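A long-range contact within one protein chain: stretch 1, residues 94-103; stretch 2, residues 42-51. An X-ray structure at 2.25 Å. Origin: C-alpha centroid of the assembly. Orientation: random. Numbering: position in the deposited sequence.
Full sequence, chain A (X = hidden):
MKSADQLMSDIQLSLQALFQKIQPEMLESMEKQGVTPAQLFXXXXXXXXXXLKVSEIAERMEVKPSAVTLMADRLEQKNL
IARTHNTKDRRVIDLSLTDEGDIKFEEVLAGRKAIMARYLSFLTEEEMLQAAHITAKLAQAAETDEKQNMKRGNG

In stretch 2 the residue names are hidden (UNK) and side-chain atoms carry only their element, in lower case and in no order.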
# COMPACT_ATOMS: atom_id res chain seq x y z
N ASP A 94 24.32 -16.32 -4.20
CA ASP A 94 23.50 -16.29 -2.98
C ASP A 94 23.65 -14.96 -2.27
O ASP A 94 24.76 -14.44 -2.18
CB ASP A 94 23.91 -17.34 -1.97
CG ASP A 94 23.69 -18.74 -2.45
OD1 ASP A 94 22.84 -18.97 -3.33
OD2 ASP A 94 24.35 -19.70 -1.97
N LEU A 95 22.54 -14.46 -1.72
CA LEU A 95 22.58 -13.36 -0.78
C LEU A 95 22.40 -13.83 0.67
O LEU A 95 21.74 -14.82 0.92
CB LEU A 95 21.49 -12.33 -1.11
CG LEU A 95 21.57 -11.75 -2.52
CD1 LEU A 95 20.42 -10.81 -2.80
CD2 LEU A 95 22.92 -11.06 -2.72
N SER A 96 22.98 -13.08 1.60
CA SER A 96 22.73 -13.29 3.01
C SER A 96 22.92 -12.00 3.80
O SER A 96 23.51 -11.03 3.31
CB SER A 96 23.64 -14.41 3.55
OG SER A 96 25.00 -14.13 3.25
N LEU A 97 22.40 -11.96 5.03
CA LEU A 97 22.61 -10.78 5.88
C LEU A 97 24.00 -10.75 6.46
O LEU A 97 24.52 -11.77 6.84
CB LEU A 97 21.63 -10.77 7.05
CG LEU A 97 20.15 -10.77 6.70
CD1 LEU A 97 19.37 -10.98 7.96
CD2 LEU A 97 19.76 -9.45 6.03
N THR A 98 24.58 -9.56 6.55
CA THR A 98 25.73 -9.32 7.42
C THR A 98 25.20 -9.07 8.84
O THR A 98 23.97 -8.99 9.04
CB THR A 98 26.52 -8.10 6.96
OG1 THR A 98 25.68 -6.94 6.95
CG2 THR A 98 26.99 -8.23 5.50
N ASP A 99 26.12 -8.96 9.80
CA ASP A 99 25.79 -8.59 11.18
C ASP A 99 25.09 -7.24 11.15
O ASP A 99 24.09 -7.05 11.83
CB ASP A 99 27.04 -8.45 12.08
CG ASP A 99 27.62 -9.80 12.58
OD1 ASP A 99 27.03 -10.88 12.33
OD2 ASP A 99 28.69 -9.87 13.25
N GLU A 100 25.63 -6.31 10.37
CA GLU A 100 25.15 -4.93 10.34
C GLU A 100 23.78 -4.84 9.71
O GLU A 100 22.99 -3.96 10.06
CB GLU A 100 26.13 -4.01 9.60
CG GLU A 100 27.40 -3.69 10.37
CD GLU A 100 28.60 -4.54 9.95
OE1 GLU A 100 29.74 -4.04 10.10
OE2 GLU A 100 28.41 -5.70 9.47
N GLY A 101 23.50 -5.75 8.78
CA GLY A 101 22.23 -5.81 8.09
C GLY A 101 21.13 -6.39 8.96
O GLY A 101 20.00 -5.94 8.89
N ASP A 102 21.48 -7.40 9.76
CA ASP A 102 20.57 -7.96 10.76
C ASP A 102 20.14 -6.86 11.73
O ASP A 102 18.96 -6.70 12.03
CB ASP A 102 21.27 -9.09 11.53
CG ASP A 102 20.35 -9.83 12.45
OD1 ASP A 102 19.53 -10.64 11.95
OD2 ASP A 102 20.37 -9.67 13.68
N ILE A 103 21.11 -6.09 12.20
CA ILE A 103 20.85 -4.99 13.11
C ILE A 103 19.98 -3.92 12.45
O ILE A 103 19.11 -3.35 13.08
CB ILE A 103 22.19 -4.38 13.59
CG1 ILE A 103 22.93 -5.38 14.49
CG2 ILE A 103 21.97 -3.07 14.34
CD1 ILE A 103 24.43 -5.11 14.58
N UNK A 42 13.91 -7.38 0.92
CA UNK A 42 15.04 -8.27 0.72
C UNK A 42 15.62 -8.67 2.08
O UNK A 42 15.90 -9.84 2.32
c UNK A 42 16.14 -7.64 -0.13
c UNK A 42 15.63 -7.31 -1.55
c UNK A 42 17.33 -8.57 -0.22
N UNK A 43 15.77 -7.69 2.95
CA UNK A 43 16.30 -7.92 4.27
C UNK A 43 15.45 -8.91 5.05
O UNK A 43 15.99 -9.79 5.70
c UNK A 43 17.54 -5.65 4.56
c UNK A 43 16.45 -6.61 5.05
c UNK A 43 17.67 -4.43 5.50
c UNK A 43 18.90 -6.36 4.36
N UNK A 44 14.13 -8.80 4.93
CA UNK A 44 13.18 -9.67 5.64
C UNK A 44 13.18 -11.10 5.10
O UNK A 44 13.18 -12.05 5.87
c UNK A 44 11.75 -9.08 5.58
N UNK A 45 13.17 -11.24 3.77
CA UNK A 45 13.38 -12.53 3.13
C UNK A 45 14.69 -13.23 3.54
O UNK A 45 14.75 -14.45 3.59
o UNK A 45 12.16 -11.78 1.19
c UNK A 45 13.36 -12.39 1.61
N UNK A 46 15.73 -12.47 3.82
CA UNK A 46 17.01 -13.04 4.20
C UNK A 46 17.08 -13.39 5.70
O UNK A 46 17.73 -14.35 6.07
c UNK A 46 19.65 -11.06 2.08
c UNK A 46 18.39 -11.91 2.29
c UNK A 46 18.18 -12.13 3.80
c UNK A 46 18.47 -13.23 1.52
N UNK A 47 16.41 -12.61 6.55
CA UNK A 47 16.29 -12.97 7.97
C UNK A 47 15.51 -14.28 8.12
O UNK A 47 15.89 -15.16 8.89
c UNK A 47 15.62 -11.84 8.78
c UNK A 47 16.96 -12.37 10.86
c UNK A 47 15.58 -12.06 10.30
n UNK A 47 17.10 -11.23 13.05
c UNK A 47 16.97 -12.54 12.38
N UNK A 48 14.43 -14.42 7.35
CA UNK A 48 13.59 -15.61 7.41
C UNK A 48 14.29 -16.85 6.84
O UNK A 48 14.37 -17.88 7.51
n UNK A 48 7.83 -15.95 7.87
c UNK A 48 11.38 -16.59 6.48
c UNK A 48 12.26 -15.34 6.68
c UNK A 48 9.88 -16.28 6.41
c UNK A 48 9.17 -16.61 7.74
N UNK A 49 14.81 -16.75 5.62
CA UNK A 49 15.34 -17.92 4.92
C UNK A 49 16.84 -18.16 5.08
O UNK A 49 17.35 -19.17 4.60
c UNK A 49 13.54 -18.12 3.16
c UNK A 49 14.98 -17.84 3.44
n UNK A 49 12.55 -17.19 3.39
n UNK A 49 11.57 -18.94 2.62
c UNK A 49 12.92 -19.22 2.67
c UNK A 49 11.38 -17.71 3.07
N UNK A 50 17.54 -17.26 5.76
CA UNK A 50 18.99 -17.33 5.90
C UNK A 50 19.78 -16.94 4.64
O UNK A 50 20.54 -15.97 4.63
N UNK A 51 19.60 -17.73 3.60
CA UNK A 51 20.21 -17.47 2.31
C UNK A 51 19.19 -17.68 1.19
O UNK A 51 18.35 -18.58 1.28
o UNK A 51 22.06 -18.14 0.90
c UNK A 51 21.39 -18.43 2.11
O HOH W 1 21.20 -14.33 6.35

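Position 42 carries three side-chain carbons, two of them attached to the first, so the chain forks at CB. That pattern, with no heteroatom, is Val-42; CG1 of Val-42 comes no nearer than 4.6 Å, to CD1 of Leu-95.

Position 43 has four carbons forked at the second. One terminal carbon lies 3.6 Å from CD2 of Leu-97, and the other lies 4.4 Å from the backbone O of Gly-101. A fork one carbon beyond CB identifies Leu-43. Its CA-to-CB bond points sideways, but chi1 in m and chi2 in t bring the end closer. Gly-101 has no side chain; an ideal CB placed there would lie 4.3 Å from CD2 of Leu-43.

Position 44 has a single carbon, directed away from stretch 1: Ala-44. Position 45 has one carbon followed by one oxygen, the pattern of Ser-45, also without contact.

Position 46 again shows four carbons forked at the second, but here CA-to-CB points toward stretch 1. Its CB is 3.8 Å from CG of Leu-97, and a terminal carbon is 3.9 Å from CB of Leu-95. This is Leu-46, whose CD2 also approaches the backbone O of Leu-95 at 3.7 Å.

At position 47 four carbons run in a row and end in nitrogen, 2.7 Å from OD1 of Asp-102. An unbranched chain with a terminal amine is Lys-47. The NZ to OD1 contact is a hydrogen bond within a salt bridge, and both side chains start sideways before their ends converge. Nearer the backbone, CB of Lys-47 lies 3.9 Å from CD1 of Leu-97.

Position 48 has the same four carbons and terminal nitrogen, but its CA-to-CB bond points away and its side chain makes no contact with stretch 1: Lys-48. Position 49 has one carbon and then a five-membered ring of three carbons and two nitrogens, an imidazole; His-49 is likewise out of reach.

Position 50 has no side-chain atoms and is Gly-50. Its phi of 75° favours glycine and marks the departure from helical geometry. Its O lies 3.6 Å from CB of Ser-96 and accepts a hydrogen bond from water 1 at 2.5 Å; the same water accepts from N of Leu-97 at 3.0 Å, linking the two backbones.

Position 51 has one carbon and one oxygen, the latter 3.5 Å from CB of Asp-94. It is Ser-51, whose OG donates a weak hydrogen bond to O of Leu-95 at 3.3 Å. That same O lies 3.4 Å from CA of Ser-51 in a CA-H...O contact.

The contact buries 481 Å² in all. Strand 94-97 crosses helix 42-49 at 87°, with 7.6 Å between axes at closest approach. Leu-97 reaches Leu-43 and Leu-46, while Leu-95 meets Leu-46, forming the apolar part. The salt bridge joins the helices, and the water and Ser-51 connect the strand to the residues following helix 42-49.

Stretch 2 (42-51) VLASLKKHGS
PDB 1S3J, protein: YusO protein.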